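Side-chain contacts in probable aminotransferase (Pseudomonas aeruginosa, PDB 5YKR), which belongs to the class-III aminotransferase family of pyridoxal-phosphate-dependent proteins and carries its cofactor covalently attached to the chain: residues A[213-217]-A[218-222]; A[435-438]-A[439-443]; A[227-230]-A[231-234]. All coordinates share one frame; numbering follows the deposited sequence.

How the contacts relate
Contacts 1 and 3 lie at the two ends of strand 220-225: contact 1 brings the chain out of helix 208-215 into the strand, and contact 3 is the loop that follows it. Their centres are about 23 Å apart. Contact 2 lies elsewhere, where a loop enters helix 439-456, its centre about 46 Å from that of contact 1 and on the opposite side of the chain's centre. Contacts 1 and 2 are partly buried: a turn bond and a water bridge where a helix leaves off in contact 1, a salt-bridge network at a helix start in contact 2. Contact 3 is buried, has no hydrogen bond between its own segments, and makes a weak hydrogen bond to the modified residue at position 286.

Contact 1. Residues A[213-217]-A[218-222]; sequences AALAH and GDVAA
Leu-215 and Gly-218 close a type I beta turn where the chain leaves helix 208-215, with Gly-218 N donating to Leu-215 O over 3.0 Å. The N-H arrives from above the carbonyl plane, off the lone pairs, at a C=O...N angle of 131°. Gly-218 is the first residue past the helix to leave helical angles, and its positive phi of 84° swings the chain back toward strand 220-225. Leu-215 O has a second partner: water 1 donates to it at 2.8 Å and accepts from Val-220 N at 3.0 Å. Next to the water bridge the leucine and valine pack against each other. The CB of Leu-215 points away from the strand, but with CG anti to its carbonyl carbon (chi1 -58°) the branch comes back, and CD2 reaches Val-220 CG1 at 3.7 Å. Val-220 CG2 meets Ala-214 O at 3.8 Å. Both Leu-215 and Val-220 also touch Val-254. At the exposed His-217, Asp-219 OD1 comes to 3.5 Å from His-217 CB, beside the methylene and not the ring. The carboxylate is engaged elsewhere, OD2 forming salt bridges with Lys-158 of the adjacent strand 158-162 and Arg-201 of strand 200-203, one further out. This is the return leg of a beta-alpha-beta crossover from strand 200-203 through helix 208-215 to strand 220-225, passing over the intervening strand 158-162. Leu-215 O thus takes the turn N-H and the water, so the water couples helix end to strand start beside the apolar pair.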
loop_
_atom_site.group_PDB
_atom_site.type_symbol
_atom_site.label_atom_id
_atom_site.label_comp_id
_atom_site.label_asym_id
_atom_site.label_seq_id
_atom_site.Cartn_x
_atom_site.Cartn_y
_atom_site.Cartn_z
ATOM N N ALA A 213 -14.184 -21.795 -22.075
ATOM C CA ALA A 213 -15.367 -21.026 -22.472
ATOM C C ALA A 213 -15.235 -19.530 -22.135
ATOM O O ALA A 213 -15.627 -18.643 -22.907
ATOM C CB ALA A 213 -16.636 -21.588 -21.854
ATOM N N ALA A 214 -14.649 -19.241 -20.980
ATOM C CA ALA A 214 -14.420 -17.844 -20.597
ATOM C C ALA A 214 -13.422 -17.122 -21.514
ATOM O O ALA A 214 -13.677 -16.027 -21.972
ATOM C CB ALA A 214 -13.931 -17.774 -19.151
ATOM N N LEU A 215 -12.275 -17.759 -21.761
ATOM C CA LEU A 215 -11.234 -17.135 -22.586
ATOM C C LEU A 215 -11.637 -16.974 -24.053
ATOM O O LEU A 215 -11.193 -16.036 -24.719
ATOM C CB LEU A 215 -9.923 -17.917 -22.504
ATOM C CG LEU A 215 -9.334 -18.094 -21.119
ATOM C CD1 LEU A 215 -7.976 -18.795 -21.218
ATOM C CD2 LEU A 215 -9.229 -16.799 -20.340
ATOM N N ALA A 216 -12.516 -17.871 -24.525
ATOM C CA ALA A 216 -12.901 -17.865 -25.933
ATOM C C ALA A 216 -13.653 -16.606 -26.352
ATOM O O ALA A 216 -13.747 -16.290 -27.534
ATOM C CB ALA A 216 -13.748 -19.110 -26.268
ATOM N N HIS A 217 -14.196 -15.863 -25.393
ATOM C CA HIS A 217 -14.841 -14.579 -25.729
ATOM C C HIS A 217 -13.871 -13.564 -26.321
ATOM O O HIS A 217 -14.295 -12.600 -26.951
ATOM C CB HIS A 217 -15.581 -13.962 -24.547
ATOM C CG HIS A 217 -16.657 -14.833 -24.017
ATOM N ND1 HIS A 217 -17.891 -14.974 -24.624
ATOM C CD2 HIS A 217 -16.634 -15.714 -22.991
ATOM C CE1 HIS A 217 -18.601 -15.835 -23.919
ATOM N NE2 HIS A 217 -17.879 -16.303 -22.934
ATOM N N GLY A 218 -12.570 -13.720 -26.064
ATOM C CA GLY A 218 -11.604 -12.828 -26.694
ATOM C C GLY A 218 -11.400 -11.524 -25.971
ATOM O O GLY A 218 -10.720 -10.653 -26.491
ATOM N N ASP A 219 -11.980 -11.375 -24.773
ATOM C CA ASP A 219 -11.971 -10.116 -24.039
ATOM C C ASP A 219 -11.254 -10.212 -22.693
ATOM O O ASP A 219 -11.415 -9.295 -21.858
ATOM C CB ASP A 219 -13.387 -9.562 -23.798
ATOM C CG ASP A 219 -14.291 -10.502 -23.052
ATOM O OD1 ASP A 219 -13.877 -11.570 -22.584
ATOM O OD2 ASP A 219 -15.485 -10.143 -22.941
ATOM N N VAL A 220 -10.442 -11.260 -22.506
ATOM C CA VAL A 220 -9.764 -11.492 -21.221
ATOM C C VAL A 220 -8.289 -11.038 -21.347
ATOM O O VAL A 220 -7.523 -11.572 -22.136
ATOM C CB VAL A 220 -9.843 -12.946 -20.798
ATOM C CG1 VAL A 220 -9.055 -13.148 -19.510
ATOM C CG2 VAL A 220 -11.324 -13.340 -20.590
ATOM N N ALA A 221 -7.920 -10.058 -20.540
ATOM C CA ALA A 221 -6.557 -9.562 -20.478
ATOM C C ALA A 221 -5.645 -10.515 -19.688
ATOM O O ALA A 221 -4.442 -10.664 -20.024
ATOM C CB ALA A 221 -6.532 -8.197 -19.849
ATOM N N ALA A 222 -6.160 -11.108 -18.633
ATOM C CA ALA A 222 -5.342 -11.922 -17.726
ATOM C C ALA A 222 -6.201 -12.921 -16.946
ATOM O O ALA A 222 -7.379 -12.639 -16.679
ATOM C CB ALA A 222 -4.586 -11.039 -16.761
HETATM O O HOH W 1 -9.745 -13.673 -24.156
#

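Contact 2. Residues A[435-438]-A[439-443]; sequences PATR and AEDVE
The carboxylate of Glu-440 stacks over one face of the Arg-438 guanidinium, the planes only 13° apart, while Asp-441 sits at the guanidinium edge with its own plane turned by 46°. Together they form a salt-bridge network at the N-terminus of helix 439-456, where Arg-438 is the N-cap residue. The two acids act differently. Glu-440 OE2 lies 3.7 Å from Arg-438 NH1, well out of the guanidinium plane, so this long pairing is one of charge alone. Asp-441 OD1 instead takes the N-H of Arg-438 NH2 at 2.8 Å through its syn lone pair, and Arg-438 NE adds weak bonds to both aspartate oxygens. A bend at chi3 (-51°) turns the guanidinium so that its face meets Glu-440 and its edge Asp-441. Asp-441 also grips the backbone: its OD2 accepts the N-H of the N-cap residue, Arg-438 N, at 2.8 Å, while Arg-438 O receives Asp-441 N at 2.9 Å and, weakly, Val-442 N. Val-442 packs on Leu-362 of helix 349-372, and Asp-441 touches Phe-80. One more hydrogen bond reaches Asp-441 OD2: water 2 donates to it at 2.8 Å and to Ala-436 O at 3.0 Å.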
loop_
_atom_site.group_PDB
_atom_site.type_symbol
_atom_site.label_atom_id
_atom_site.label_comp_id
_atom_site.label_asym_id
_atom_site.label_seq_id
_atom_site.Cartn_x
_atom_site.Cartn_y
_atom_site.Cartn_z
ATOM N N PRO A 435 11.642 -20.593 10.967
ATOM C CA PRO A 435 12.911 -21.198 11.435
ATOM C C PRO A 435 13.050 -21.298 12.945
ATOM O O PRO A 435 13.757 -22.192 13.416
ATOM C CB PRO A 435 13.968 -20.264 10.840
ATOM C CG PRO A 435 13.340 -19.755 9.618
ATOM C CD PRO A 435 11.893 -19.533 9.986
ATOM N N ALA A 436 12.347 -20.414 13.691
ATOM C CA ALA A 436 12.386 -20.410 15.154
ATOM C C ALA A 436 11.374 -21.393 15.819
ATOM O O ALA A 436 11.445 -21.622 17.038
ATOM C CB ALA A 436 12.165 -19.021 15.684
ATOM N N THR A 437 10.456 -21.968 15.038
ATOM C CA THR A 437 9.517 -22.953 15.594
ATOM C C THR A 437 10.291 -24.182 16.097
ATOM O O THR A 437 11.290 -24.600 15.471
ATOM C CB THR A 437 8.456 -23.368 14.564
ATOM O OG1 THR A 437 7.928 -22.163 13.943
ATOM C CG2 THR A 437 7.358 -24.227 15.214
ATOM N N ARG A 438 9.897 -24.690 17.254
ATOM C CA ARG A 438 10.552 -25.860 17.832
ATOM C C ARG A 438 9.576 -27.030 17.882
ATOM O O ARG A 438 8.352 -26.839 17.899
ATOM C CB ARG A 438 10.991 -25.522 19.267
ATOM C CG ARG A 438 12.006 -24.394 19.399
ATOM C CD ARG A 438 12.091 -23.866 20.836
ATOM N NE ARG A 438 10.752 -23.528 21.383
ATOM C CZ ARG A 438 10.481 -23.075 22.615
ATOM N NH1 ARG A 438 11.457 -22.862 23.502
ATOM N NH2 ARG A 438 9.213 -22.798 22.948
ATOM N N ALA A 439 10.118 -28.241 17.937
ATOM C CA ALA A 439 9.282 -29.441 18.021
ATOM C C ALA A 439 8.304 -29.380 19.195
ATOM O O ALA A 439 7.133 -29.745 19.059
ATOM C CB ALA A 439 10.169 -30.665 18.138
ATOM N N GLU A 440 8.748 -28.872 20.334
ATOM C CA GLU A 440 7.856 -28.714 21.486
ATOM C C GLU A 440 6.650 -27.825 21.226
ATOM O O GLU A 440 5.585 -27.999 21.833
ATOM C CB GLU A 440 8.609 -28.273 22.774
ATOM C CG GLU A 440 9.213 -26.888 22.742
ATOM C CD GLU A 440 10.150 -26.595 23.908
ATOM O OE1 GLU A 440 9.634 -26.394 25.040
ATOM O OE2 GLU A 440 11.388 -26.548 23.682
ATOM N N ASP A 441 6.835 -26.836 20.351
ATOM C CA ASP A 441 5.759 -25.907 20.041
ATOM C C ASP A 441 4.684 -26.622 19.219
ATOM O O ASP A 441 3.480 -26.442 19.443
ATOM C CB ASP A 441 6.299 -24.760 19.186
ATOM C CG ASP A 441 7.372 -23.945 19.855
ATOM O OD1 ASP A 441 7.424 -23.894 21.107
ATOM O OD2 ASP A 441 8.192 -23.347 19.081
ATOM N N VAL A 442 5.129 -27.448 18.292
ATOM C CA VAL A 442 4.217 -28.280 17.514
ATOM C C VAL A 442 3.478 -29.274 18.427
ATOM O O VAL A 442 2.253 -29.464 18.286
ATOM C CB VAL A 442 4.967 -28.999 16.393
ATOM C CG1 VAL A 442 4.068 -30.004 15.707
ATOM C CG2 VAL A 442 5.513 -28.002 15.400
ATOM N N GLU A 443 4.199 -29.884 19.363
ATOM C CA GLU A 443 3.561 -30.808 20.292
ATOM C C GLU A 443 2.499 -30.110 21.136
ATOM O O GLU A 443 1.426 -30.694 21.414
ATOM C CB GLU A 443 4.651 -31.499 21.166
ATOM C CG GLU A 443 5.546 -32.422 20.350
ATOM C CD GLU A 443 6.961 -32.718 20.937
ATOM O OE1 GLU A 443 7.268 -32.433 22.139
ATOM O OE2 GLU A 443 7.800 -33.265 20.164
HETATM O O HOH W 2 10.017 -21.383 19.699
#

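Contact 3. Residues A[227-230]-A[231-234]; sequences PFMT and NVGM
Phe-228 turns the edge of its ring to Met-234, with CE1 3.7 Å from Met-234 CB, which lies in the ring plane. The loop doubles back here, so that Met-234 CA also approaches Met-229 O at 3.2 Å in a CA-H...O contact, 148° at the hydrogen. Beyond the bend, Met-229 CE only just meets Val-232 CG1, at 4.5 Å. Gly-233, with phi 67°, carries the chain round the turn. Thr-230 and Asn-231 lie side by side and point the same way, Thr-230 OG1 being 3.5 Å from Asn-231 OD1. The threonine hydroxyl sits between its own backbone N and carbonyl carbon (chi1 67°), where it is hydrogen-bonded to Glu-226 OE2 and His-262 ND1.

In the next shell, Ile-382 of strand 378-382 touches Phe-228, Thr-230 and Met-234 alike, while Tyr-271 meets the phenylalanine. A backbone bond between Met-229 and Val-235 ties the two arms of the bend together. Both ends of the Asn-231 amide have a partner, each through a weak bond: ND2 to His-428 NE2, OD1 to O3 of the modified residue LLP at position 286. The loop that follows strand 220-225 therefore brings an amide to the cofactor, as in fold-type I pyridoxal-phosphate proteins, where the cofactor sits by loops at the C-terminal ends of the parallel strands of the central sheet.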
loop_
_atom_site.group_PDB
_atom_site.type_symbol
_atom_site.label_atom_id
_atom_site.label_comp_id
_atom_site.label_asym_id
_atom_site.label_seq_id
_atom_site.Cartn_x
_atom_site.Cartn_y
_atom_site.Cartn_z
ATOM N N PRO A 227 -1.428 -20.464 -7.241
ATOM C CA PRO A 227 -1.218 -21.788 -7.859
ATOM C C PRO A 227 -1.842 -22.950 -7.094
ATOM O O PRO A 227 -1.949 -24.066 -7.611
ATOM C CB PRO A 227 0.313 -21.878 -7.919
ATOM C CG PRO A 227 0.781 -21.087 -6.735
ATOM C CD PRO A 227 -0.205 -19.966 -6.561
ATOM N N PHE A 228 -2.228 -22.658 -5.854
ATOM C CA PHE A 228 -2.824 -23.613 -4.915
ATOM C C PHE A 228 -3.638 -22.689 -4.020
ATOM O O PHE A 228 -3.062 -21.742 -3.470
ATOM C CB PHE A 228 -1.645 -24.328 -4.231
ATOM C CG PHE A 228 -2.001 -25.462 -3.320
ATOM C CD1 PHE A 228 -2.715 -25.287 -2.157
ATOM C CD2 PHE A 228 -1.469 -26.717 -3.592
ATOM C CE1 PHE A 228 -2.985 -26.366 -1.332
ATOM C CE2 PHE A 228 -1.735 -27.804 -2.797
ATOM C CZ PHE A 228 -2.483 -27.613 -1.660
ATOM N N MET A 229 -4.973 -22.833 -3.995
ATOM C CA MET A 229 -5.759 -21.820 -3.291
ATOM C C MET A 229 -5.556 -21.971 -1.785
ATOM O O MET A 229 -5.514 -23.097 -1.267
ATOM C CB MET A 229 -7.246 -21.886 -3.652
ATOM C CG MET A 229 -7.490 -21.846 -5.130
ATOM S SD MET A 229 -9.256 -21.849 -5.599
ATOM C CE MET A 229 -9.809 -20.241 -5.007
ATOM N N THR A 230 -5.455 -20.861 -1.078
ATOM C CA THR A 230 -5.188 -20.863 0.362
ATOM C C THR A 230 -6.110 -20.005 1.171
ATOM O O THR A 230 -5.974 -19.937 2.387
ATOM C CB THR A 230 -3.747 -20.407 0.674
ATOM O OG1 THR A 230 -3.597 -19.030 0.329
ATOM C CG2 THR A 230 -2.724 -21.276 -0.070
ATOM N N ASN A 231 -7.090 -19.379 0.526
ATOM C CA ASN A 231 -7.937 -18.405 1.199
ATOM C C ASN A 231 -9.405 -18.816 1.293
ATOM O O ASN A 231 -10.282 -17.967 1.448
ATOM C CB ASN A 231 -7.720 -17.039 0.559
ATOM C CG ASN A 231 -6.339 -16.459 0.831
ATOM O OD1 ASN A 231 -5.524 -16.124 -0.119
ATOM N ND2 ASN A 231 -6.092 -16.254 2.079
ATOM N N VAL A 232 -9.633 -20.133 1.240
ATOM C CA VAL A 232 -10.956 -20.728 1.495
ATOM C C VAL A 232 -10.735 -22.114 2.075
ATOM O O VAL A 232 -11.248 -23.129 1.577
ATOM C CB VAL A 232 -11.836 -20.679 0.203
ATOM C CG1 VAL A 232 -11.220 -21.493 -0.946
ATOM C CG2 VAL A 232 -13.251 -21.069 0.514
ATOM N N GLY A 233 -9.848 -22.188 3.064
ATOM C CA GLY A 233 -9.120 -23.426 3.232
ATOM C C GLY A 233 -8.200 -23.643 2.029
ATOM O O GLY A 233 -8.030 -22.742 1.179
ATOM N N MET A 234 -7.639 -24.830 1.931
ATOM C CA MET A 234 -6.714 -25.131 0.846
ATOM C C MET A 234 -7.339 -25.940 -0.259
ATOM O O MET A 234 -7.941 -26.952 -0.001
ATOM C CB MET A 234 -5.508 -25.880 1.387
ATOM C CG MET A 234 -4.607 -24.993 2.190
ATOM S SD MET A 234 -3.225 -25.945 2.923
ATOM C CE MET A 234 -2.396 -24.571 3.635
#